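Iota-carrageenase (Alteromonas sp., PDB 1H80) hydrolyses the 1,4-beta linkages of iota-carrageenan, a sulfated galactan of red algal cell walls, from within the chain and with inversion of anomeric configuration. Local coordinates at residues I107-S112 against D139-K144; I235-I240 against V261-V266; L371-T376 against N434-I439. One frame throughout, in Å; residues are numbered along the deposited sequence.

Contact 1: residues I107-S112 against D139-K144; sequences IVRNFS and DVRNYK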
loop_
_atom_site.group_PDB
_atom_site.type_symbol
_atom_site.label_atom_id
_atom_site.label_comp_id
_atom_site.label_asym_id
_atom_site.label_seq_id
_atom_site.Cartn_x
_atom_site.Cartn_y
_atom_site.Cartn_z
ATOM N N ILE A 107 -8.216 -5.641 20.899
ATOM C CA ILE A 107 -6.961 -4.962 21.171
ATOM C C ILE A 107 -5.856 -6.001 21.132
ATOM O O ILE A 107 -5.916 -6.999 21.848
ATOM C CB ILE A 107 -7.000 -4.295 22.557
ATOM C CG1 ILE A 107 -8.189 -3.332 22.620
ATOM C CG2 ILE A 107 -5.692 -3.573 22.826
ATOM C CD1 ILE A 107 -8.428 -2.726 23.989
ATOM N N VAL A 108 -4.854 -5.772 20.291
ATOM C CA VAL A 108 -3.752 -6.717 20.168
ATOM C C VAL A 108 -2.421 -6.072 20.515
ATOM O O VAL A 108 -2.110 -4.977 20.053
ATOM C CB VAL A 108 -3.662 -7.277 18.736
ATOM C CG1 VAL A 108 -2.481 -8.236 18.621
ATOM C CG2 VAL A 108 -4.960 -7.982 18.374
ATOM N N ARG A 109 -1.640 -6.766 21.336
ATOM C CA ARG A 109 -0.330 -6.280 21.742
ATOM C C ARG A 109 0.657 -7.436 21.650
ATOM O O ARG A 109 0.330 -8.560 22.032
ATOM C CB ARG A 109 -0.377 -5.766 23.183
ATOM C CG ARG A 109 -1.330 -4.591 23.419
ATOM C CD ARG A 109 -0.851 -3.323 22.722
ATOM N NE ARG A 109 -1.718 -2.170 22.982
ATOM C CZ ARG A 109 -2.705 -1.763 22.187
ATOM N NH1 ARG A 109 -2.976 -2.409 21.059
ATOM N NH2 ARG A 109 -3.416 -0.688 22.511
ATOM N N ASN A 110 1.851 -7.157 21.138
ATOM C CA ASN A 110 2.909 -8.163 21.013
ATOM C C ASN A 110 2.474 -9.282 20.087
ATOM O O ASN A 110 2.100 -10.373 20.526
ATOM C CB ASN A 110 3.253 -8.737 22.385
ATOM C CG ASN A 110 3.412 -7.664 23.432
ATOM O OD1 ASN A 110 4.003 -6.614 23.177
ATOM N ND2 ASN A 110 2.886 -7.922 24.623
ATOM N N PHE A 111 2.559 -9.014 18.794
ATOM C CA PHE A 111 2.132 -9.978 17.802
ATOM C C PHE A 111 3.114 -10.069 16.647
ATOM O O PHE A 111 3.683 -9.067 16.236
ATOM C CB PHE A 111 0.763 -9.549 17.265
ATOM C CG PHE A 111 0.339 -10.287 16.037
ATOM C CD1 PHE A 111 -0.177 -11.570 16.130
ATOM C CD2 PHE A 111 0.508 -9.720 14.778
ATOM C CE1 PHE A 111 -0.519 -12.284 14.987
ATOM C CE2 PHE A 111 0.170 -10.426 13.626
ATOM C CZ PHE A 111 -0.342 -11.709 13.732
ATOM N N SER A 112 3.335 -11.273 16.133
ATOM C CA SER A 112 4.206 -11.402 14.977
ATOM C C SER A 112 3.710 -12.522 14.070
ATOM O O SER A 112 3.082 -13.481 14.524
ATOM C CB SER A 112 5.673 -11.626 15.389
ATOM O OG SER A 112 5.890 -12.902 15.958
ATOM N N ASP A 139 -6.175 -1.745 16.046
ATOM C CA ASP A 139 -5.595 -1.449 17.348
ATOM C C ASP A 139 -4.579 -2.516 17.743
ATOM O O ASP A 139 -4.866 -3.403 18.553
ATOM C CB ASP A 139 -6.694 -1.375 18.408
ATOM C CG ASP A 139 -6.209 -0.760 19.707
ATOM O OD1 ASP A 139 -4.979 -0.648 19.907
ATOM O OD2 ASP A 139 -7.065 -0.393 20.539
ATOM N N VAL A 140 -3.392 -2.419 17.158
ATOM C CA VAL A 140 -2.317 -3.355 17.441
ATOM C C VAL A 140 -1.021 -2.583 17.647
ATOM O O VAL A 140 -0.739 -1.625 16.931
ATOM C CB VAL A 140 -2.156 -4.386 16.285
ATOM C CG1 VAL A 140 -1.946 -3.675 14.959
ATOM C CG2 VAL A 140 -0.991 -5.319 16.574
ATOM N N ARG A 141 -0.254 -2.989 18.656
ATOM C CA ARG A 141 1.022 -2.346 18.958
ATOM C C ARG A 141 2.062 -3.406 19.232
ATOM O O ARG A 141 1.749 -4.461 19.791
ATOM C CB ARG A 141 0.907 -1.439 20.176
ATOM C CG ARG A 141 -0.146 -0.376 20.028
ATOM C CD ARG A 141 -0.136 0.572 21.203
ATOM N NE ARG A 141 -1.283 1.463 21.127
ATOM C CZ ARG A 141 -1.558 2.407 22.018
ATOM N NH1 ARG A 141 -0.763 2.594 23.064
ATOM N NH2 ARG A 141 -2.640 3.155 21.863
ATOM N N ASN A 142 3.297 -3.091 18.852
ATOM C CA ASN A 142 4.452 -3.962 18.994
ATOM C C ASN A 142 4.226 -5.212 18.166
ATOM O O ASN A 142 3.942 -6.295 18.686
ATOM C CB ASN A 142 4.712 -4.332 20.452
ATOM C CG ASN A 142 6.072 -4.955 20.633
ATOM O OD1 ASN A 142 7.044 -4.502 20.030
ATOM N ND2 ASN A 142 6.155 -5.993 21.449
ATOM N N TYR A 143 4.355 -5.046 16.860
ATOM C CA TYR A 143 4.122 -6.154 15.960
ATOM C C TYR A 143 5.126 -6.239 14.834
ATOM O O TYR A 143 5.832 -5.281 14.528
ATOM C CB TYR A 143 2.712 -6.059 15.369
ATOM C CG TYR A 143 2.474 -4.863 14.473
ATOM C CD1 TYR A 143 2.105 -3.623 15.002
ATOM C CD2 TYR A 143 2.564 -4.987 13.091
ATOM C CE1 TYR A 143 1.821 -2.538 14.166
ATOM C CE2 TYR A 143 2.284 -3.916 12.250
ATOM C CZ TYR A 143 1.910 -2.700 12.790
ATOM O OH TYR A 143 1.593 -1.668 11.940
ATOM N N LYS A 144 5.178 -7.410 14.220
ATOM C CA LYS A 144 6.081 -7.644 13.115
ATOM C C LYS A 144 5.415 -8.596 12.139
ATOM O O LYS A 144 4.958 -9.671 12.526
ATOM C CB LYS A 144 7.394 -8.240 13.628
ATOM C CG LYS A 144 8.456 -8.424 12.559
ATOM C CD LYS A 144 9.700 -9.075 13.162
ATOM C CE LYS A 144 10.817 -9.196 12.142
ATOM N NZ LYS A 144 11.984 -9.919 12.727
HETATM O O HOH W 1 -6.213 0.711 22.838
#

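Contact 2: residues I235-I240 against V261-V266; sequences IFADNI and VQVTNV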
loop_
_atom_site.group_PDB
_atom_site.type_symbol
_atom_site.label_atom_id
_atom_site.label_comp_id
_atom_site.label_asym_id
_atom_site.label_seq_id
_atom_site.Cartn_x
_atom_site.Cartn_y
_atom_site.Cartn_z
ATOM N N ILE A 235 7.099 7.685 10.436
ATOM C CA ILE A 235 7.155 6.495 9.614
ATOM C C ILE A 235 8.537 6.403 8.988
ATOM O O ILE A 235 9.116 7.414 8.584
ATOM C CB ILE A 235 6.102 6.556 8.487
ATOM C CG1 ILE A 235 4.703 6.702 9.089
ATOM C CG2 ILE A 235 6.206 5.323 7.601
ATOM C CD1 ILE A 235 4.316 5.593 10.063
ATOM N N PHE A 236 9.071 5.190 8.932
ATOM C CA PHE A 236 10.370 4.954 8.331
ATOM C C PHE A 236 10.226 3.858 7.300
ATOM O O PHE A 236 9.520 2.880 7.518
ATOM C CB PHE A 236 11.401 4.540 9.383
ATOM C CG PHE A 236 11.786 5.649 10.312
ATOM C CD1 PHE A 236 10.958 6.010 11.369
ATOM C CD2 PHE A 236 12.962 6.359 10.105
ATOM C CE1 PHE A 236 11.297 7.069 12.210
ATOM C CE2 PHE A 236 13.311 7.420 10.939
ATOM C CZ PHE A 236 12.475 7.774 11.992
ATOM N N ALA A 237 10.889 4.037 6.168
ATOM C CA ALA A 237 10.827 3.054 5.104
ATOM C C ALA A 237 12.204 2.899 4.504
ATOM O O ALA A 237 12.953 3.869 4.385
ATOM C CB ALA A 237 9.834 3.490 4.039
ATOM N N ASP A 238 12.533 1.671 4.127
ATOM C CA ASP A 238 13.829 1.381 3.541
ATOM C C ASP A 238 13.702 0.255 2.529
ATOM O O ASP A 238 13.066 -0.764 2.798
ATOM C CB ASP A 238 14.818 0.987 4.639
ATOM C CG ASP A 238 16.182 0.633 4.096
ATOM O OD1 ASP A 238 16.748 1.440 3.324
ATOM O OD2 ASP A 238 16.695 -0.450 4.449
ATOM N N ASN A 239 14.301 0.461 1.359
ATOM C CA ASN A 239 14.280 -0.523 0.288
ATOM C C ASN A 239 12.857 -0.846 -0.159
ATOM O O ASN A 239 12.338 -1.943 0.075
ATOM C CB ASN A 239 15.005 -1.790 0.735
ATOM C CG ASN A 239 15.203 -2.772 -0.394
ATOM O OD1 ASN A 239 14.979 -2.445 -1.561
ATOM N ND2 ASN A 239 15.632 -3.981 -0.057
ATOM N N ILE A 240 12.234 0.135 -0.803
ATOM C CA ILE A 240 10.876 0.002 -1.311
ATOM C C ILE A 240 11.000 -0.013 -2.824
ATOM O O ILE A 240 11.622 0.877 -3.418
ATOM C CB ILE A 240 10.003 1.188 -0.864
ATOM C CG1 ILE A 240 10.114 1.377 0.656
ATOM C CG2 ILE A 240 8.569 0.962 -1.290
ATOM C CD1 ILE A 240 9.723 0.160 1.488
ATOM N N VAL A 261 7.952 11.513 7.694
ATOM C CA VAL A 261 8.211 10.249 7.025
ATOM C C VAL A 261 9.605 10.292 6.425
ATOM O O VAL A 261 9.991 11.282 5.808
ATOM C CB VAL A 261 7.212 9.992 5.863
ATOM C CG1 VAL A 261 7.528 8.656 5.186
ATOM C CG2 VAL A 261 5.786 9.998 6.384
ATOM N N GLN A 262 10.369 9.226 6.626
ATOM C CA GLN A 262 11.696 9.147 6.044
ATOM C C GLN A 262 11.772 7.866 5.241
ATOM O O GLN A 262 11.446 6.788 5.740
ATOM C CB GLN A 262 12.790 9.135 7.107
ATOM C CG GLN A 262 14.165 8.910 6.495
ATOM C CD GLN A 262 15.272 8.945 7.518
ATOM O OE1 GLN A 262 15.650 10.013 8.002
ATOM N NE2 GLN A 262 15.796 7.773 7.862
ATOM N N VAL A 263 12.201 7.990 3.993
ATOM C CA VAL A 263 12.324 6.838 3.120
ATOM C C VAL A 263 13.731 6.793 2.555
ATOM O O VAL A 263 14.279 7.816 2.142
ATOM C CB VAL A 263 11.331 6.910 1.938
ATOM C CG1 VAL A 263 11.415 5.636 1.119
ATOM C CG2 VAL A 263 9.918 7.114 2.450
ATOM N N THR A 264 14.325 5.608 2.553
ATOM C CA THR A 264 15.662 5.442 2.006
ATOM C C THR A 264 15.669 4.261 1.052
ATOM O O THR A 264 14.978 3.267 1.273
ATOM C CB THR A 264 16.716 5.188 3.111
ATOM O OG1 THR A 264 16.367 4.009 3.851
ATOM C CG2 THR A 264 16.798 6.379 4.055
ATOM N N ASN A 265 16.436 4.393 -0.023
ATOM C CA ASN A 265 16.585 3.337 -1.015
ATOM C C ASN A 265 15.280 2.944 -1.695
ATOM O O ASN A 265 14.669 1.925 -1.373
ATOM C CB ASN A 265 17.234 2.115 -0.364
ATOM C CG ASN A 265 17.579 1.034 -1.366
ATOM O OD1 ASN A 265 17.534 1.257 -2.577
ATOM N ND2 ASN A 265 17.931 -0.144 -0.865
ATOM N N VAL A 266 14.864 3.771 -2.645
ATOM C CA VAL A 266 13.646 3.533 -3.405
ATOM C C VAL A 266 14.065 3.211 -4.826
ATOM O O VAL A 266 14.893 3.907 -5.405
ATOM C CB VAL A 266 12.750 4.787 -3.416
ATOM C CG1 VAL A 266 11.510 4.545 -4.267
ATOM C CG2 VAL A 266 12.368 5.159 -1.998
HETATM O O HOH W 2 14.432 5.422 6.434
HETATM O O HOH W 3 18.346 -0.195 1.909
HETATM O O HOH W 4 15.368 -0.472 -3.561
#

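Contact 3: residues L371-T376 against N434-I439; sequences LDYFST and NSHKTI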
loop_
_atom_site.group_PDB
_atom_site.type_symbol
_atom_site.label_atom_id
_atom_site.label_comp_id
_atom_site.label_asym_id
_atom_site.label_seq_id
_atom_site.Cartn_x
_atom_site.Cartn_y
_atom_site.Cartn_z
ATOM N N LEU A 371 -0.494 11.161 -19.281
ATOM C CA LEU A 371 -0.148 10.899 -20.678
ATOM C C LEU A 371 0.398 12.086 -21.455
ATOM O O LEU A 371 1.207 11.909 -22.367
ATOM C CB LEU A 371 -1.354 10.335 -21.427
ATOM C CG LEU A 371 -1.900 8.990 -20.949
ATOM C CD1 LEU A 371 -3.068 8.585 -21.838
ATOM C CD2 LEU A 371 -0.801 7.933 -20.992
ATOM N N ASP A 372 -0.033 13.290 -21.101
ATOM C CA ASP A 372 0.429 14.476 -21.803
ATOM C C ASP A 372 1.905 14.761 -21.554
ATOM O O ASP A 372 2.523 15.541 -22.273
ATOM C CB ASP A 372 -0.421 15.686 -21.408
ATOM C CG ASP A 372 -1.852 15.588 -21.917
ATOM O OD1 ASP A 372 -2.193 14.581 -22.580
ATOM O OD2 ASP A 372 -2.640 16.523 -21.654
ATOM N N TYR A 373 2.479 14.123 -20.538
ATOM C CA TYR A 373 3.886 14.339 -20.253
ATOM C C TYR A 373 4.791 13.616 -21.246
ATOM O O TYR A 373 6.011 13.731 -21.182
ATOM C CB TYR A 373 4.201 13.928 -18.813
ATOM C CG TYR A 373 3.590 14.875 -17.809
ATOM C CD1 TYR A 373 3.950 16.224 -17.792
ATOM C CD2 TYR A 373 2.625 14.437 -16.902
ATOM C CE1 TYR A 373 3.361 17.116 -16.898
ATOM C CE2 TYR A 373 2.031 15.323 -16.002
ATOM C CZ TYR A 373 2.403 16.659 -16.010
ATOM O OH TYR A 373 1.805 17.539 -15.136
ATOM N N PHE A 374 4.188 12.878 -22.175
ATOM C CA PHE A 374 4.967 12.181 -23.194
ATOM C C PHE A 374 5.317 13.147 -24.323
ATOM O O PHE A 374 6.099 12.817 -25.211
ATOM C CB PHE A 374 4.174 11.010 -23.779
ATOM C CG PHE A 374 4.224 9.762 -22.948
ATOM C CD1 PHE A 374 5.444 9.170 -22.632
ATOM C CD2 PHE A 374 3.054 9.171 -22.492
ATOM C CE1 PHE A 374 5.495 8.001 -21.873
ATOM C CE2 PHE A 374 3.092 8.001 -21.731
ATOM C CZ PHE A 374 4.315 7.416 -21.422
ATOM N N SER A 375 4.745 14.345 -24.274
ATOM C CA SER A 375 4.971 15.343 -25.317
ATOM C C SER A 375 6.434 15.646 -25.628
ATOM O O SER A 375 6.770 15.984 -26.765
ATOM C CB SER A 375 4.256 16.649 -24.960
ATOM O OG SER A 375 4.834 17.258 -23.818
ATOM N N THR A 376 7.306 15.516 -24.635
ATOM C CA THR A 376 8.720 15.819 -24.833
ATOM C C THR A 376 9.581 14.693 -25.397
ATOM O O THR A 376 10.427 14.929 -26.260
ATOM C CB THR A 376 9.377 16.289 -23.517
ATOM O OG1 THR A 376 9.236 15.266 -22.519
ATOM C CG2 THR A 376 8.727 17.572 -23.026
ATOM N N ASN A 434 15.399 13.491 -23.839
ATOM C CA ASN A 434 14.304 14.418 -23.629
ATOM C C ASN A 434 13.143 13.904 -22.794
ATOM O O ASN A 434 12.003 14.337 -22.959
ATOM C CB ASN A 434 13.812 14.952 -24.971
ATOM C CG ASN A 434 14.745 15.996 -25.529
ATOM O OD1 ASN A 434 15.154 16.900 -24.806
ATOM N ND2 ASN A 434 15.091 15.881 -26.809
ATOM N N SER A 435 13.441 12.977 -21.893
ATOM C CA SER A 435 12.428 12.461 -20.990
ATOM C C SER A 435 12.538 13.329 -19.733
ATOM O O SER A 435 13.485 14.108 -19.594
ATOM C CB SER A 435 12.698 10.988 -20.666
ATOM O OG SER A 435 14.018 10.811 -20.199
ATOM N N HIS A 436 11.573 13.206 -18.830
ATOM C CA HIS A 436 11.566 13.993 -17.599
ATOM C C HIS A 436 12.296 13.298 -16.464
ATOM O O HIS A 436 12.303 12.072 -16.378
ATOM C CB HIS A 436 10.130 14.230 -17.133
ATOM C CG HIS A 436 9.265 14.908 -18.146
ATOM N ND1 HIS A 436 9.408 16.240 -18.473
ATOM C CD2 HIS A 436 8.242 14.442 -18.899
ATOM C CE1 HIS A 436 8.506 16.563 -19.385
ATOM N NE2 HIS A 436 7.788 15.492 -19.660
ATOM N N LYS A 437 12.911 14.086 -15.590
ATOM C CA LYS A 437 13.569 13.520 -14.424
ATOM C C LYS A 437 12.552 13.726 -13.306
ATOM O O LYS A 437 12.127 12.777 -12.645
ATOM C CB LYS A 437 14.866 14.258 -14.098
ATOM C CG LYS A 437 15.545 13.713 -12.847
ATOM C CD LYS A 437 16.832 14.450 -12.520
ATOM C CE LYS A 437 17.453 13.908 -11.239
ATOM N NZ LYS A 437 18.707 14.625 -10.867
ATOM N N THR A 438 12.153 14.979 -13.115
ATOM C CA THR A 438 11.153 15.321 -12.113
ATOM C C THR A 438 10.027 16.081 -12.796
ATOM O O THR A 438 10.261 17.074 -13.488
ATOM C CB THR A 438 11.730 16.214 -10.984
ATOM O OG1 THR A 438 12.698 15.475 -10.229
ATOM C CG2 THR A 438 10.616 16.675 -10.050
ATOM N N ILE A 439 8.810 15.589 -12.624
ATOM C CA ILE A 439 7.642 16.243 -13.190
ATOM C C ILE A 439 6.985 16.968 -12.029
ATOM O O ILE A 439 6.669 16.354 -11.012
ATOM C CB ILE A 439 6.642 15.224 -13.774
ATOM C CG1 ILE A 439 7.252 14.544 -15.002
ATOM C CG2 ILE A 439 5.337 15.926 -14.136
ATOM C CD1 ILE A 439 6.395 13.444 -15.579
HETATM O O HOH W 5 5.697 16.895 -21.225
#

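Contact 1: residues I107-S112 against D139-K144
Two successive turns of the right-handed parallel beta-helix meet here, I107-S112 lying in register against D139-K144. V108 pairs with V140 and R109 with R141; past a corner at N110 and N142, F111 with Y143 and S112 with K144 carry the pairing onto the next face. The backbone ladder runs from V108 N to D139 O, through R141 N to V108 O and N110 N to R141 O, and on past the corner with F111 N to N142 O and K144 N to F111 O. At the corner the asparagines are linked side chain to side chain, N142 ND2 giving a hydrogen bond to N110 OD1 at 2.8 Å and N110 ND2 going on to N75, a chain reminiscent of an asparagine ladder though the first two amides are turned 83° apart. N142 OD1 accepts from the backbone of V13.

A bend at chi2 (-68°) brings R109 CD against R141 CB; farther along, R109 NH1 and NH2 both reach a single oxygen of D139, lying 2.9 Å and 3.0 Å from OD1 and approaching from the same face of the carboxylate. NH1 also donates to V108 O at 2.9 Å, helping fix the guanidinium. D139 OD2 binds R167 in a second salt bridge, so the aspartate probably offsets positive charge gathered here. R141 lies alongside R109, guanidinium planes 8° and centres 4.3 Å apart. Its CD sits over the centre of the R109 guanidinium, I107 CG2 lies over the opposite face toward the rim, and R109 NH2 stands 3.3 Å from R141 NE, a contact of two donors.

Contact 2: residues I235-I240 against V261-V266
The F236 ring turns its edge to Q262, with CD2 3.9 Å from NE2 and the ring and amide planes 80° apart; Y6 meets the same ring at a steep angle. At the other end of this pairing between two turns of the parallel beta-helix, the N239 and N265 amides lie side by side, pointing the same way and only 7° from parallel. The same first torsion, CG anti to the backbone N, starts both side chains off alike, and N265 ND2 comes within 3.7 Å of N239 CB. N239 OD1 accepts from R241 NH1.

The strands run parallel and are joined by Q262 N to I235 O, A237 N to Q262 O, T264 N to A237 O and N239 N to T264 O. I240 N to N265 O continues the ladder beyond the corner at N239. On the face of I235, A237, V261 and V263 the packing is purely apolar and belongs to the buried core: A237 CB fits against both methyls of V263, and I235 CB meets V261 CG2.

The face of F236, D238, Q262 and T264 is mixed, its polar groups being those of D238, Q262 and T264. Q262 is extended beyond CG; its OE1 accepts from the backbone of K4, while NE2 gives a hydrogen bond to a water that also binds A237 O. T264 OG1 donates to D238 OD1 over 2.7 Å, reaching it on the anti side, 32° out of the carboxylate plane. A second water donates to that same D238 OD1 at 2.7 Å and accepts from N265 ND2 at 2.8 Å.

Contact 3: residues L371-T376 against N434-I439
H436 NE2 donates to the backbone oxygen of Y373 over 2.9 Å, arriving in the carbonyl plane on a lone pair; the oxygen also lies close to the plane of the imidazole. The N-H...O angle of 130° leaves this bond noticeably bent. Beside it the Y373 ring takes I439 CG2 over one face as a CH-pi contact, the methyl 3.6 Å from the ring centroid, while I439 CD1 packs against Y373 CB and CG. The third point of attachment is T376, whose OG1 donates to N434 O at 3.0 Å and whose CG2 rests 3.8 Å from H436 CE1. With chi1 at 59°, OG1 sits between the backbone N and the carbonyl carbon, turned toward N434.

A water in the plane of the imidazole bridges H436 NE2 and S375 OG. An alanine in place of H436 would probably leave Y373 O without this side-chain donor and open a gap beside T376 CG2.

Farther out, backbone bonds from F374 N to L371 O and from S375 N to D372 O shape the turn that presents Y373, and D372 is tied to Y451. At the surface, the loop between strands 364-366 and 399-401 is thus pinned by hydrogen bonds and a CH-pi contact to the edge of a parallel sheet: I439 belongs to the outermost strand 438-439, which is bonded through its backbone to strand 407-409.

In the fold
The three contacts follow one another along the chain, each closing before the next begins. Contacts 1 and 2 join neighbouring turns of the beta-helix within the pectate lyase-like range, their centres 22 Å apart and nearest atoms about 8 Å, with parallel strand pairings linking the turns between them. Contact 3 lies 25 Å from contact 2 and 44 Å from contact 1, centre to centre, on the opposite side of the chain's centre from contact 1. It fastens a loop to strand 438-439, at the edge of a five-strand parallel sheet that is probably another face of the same helix. The first two build the elongated scaffold by stacking turns; the last packs a late loop against it.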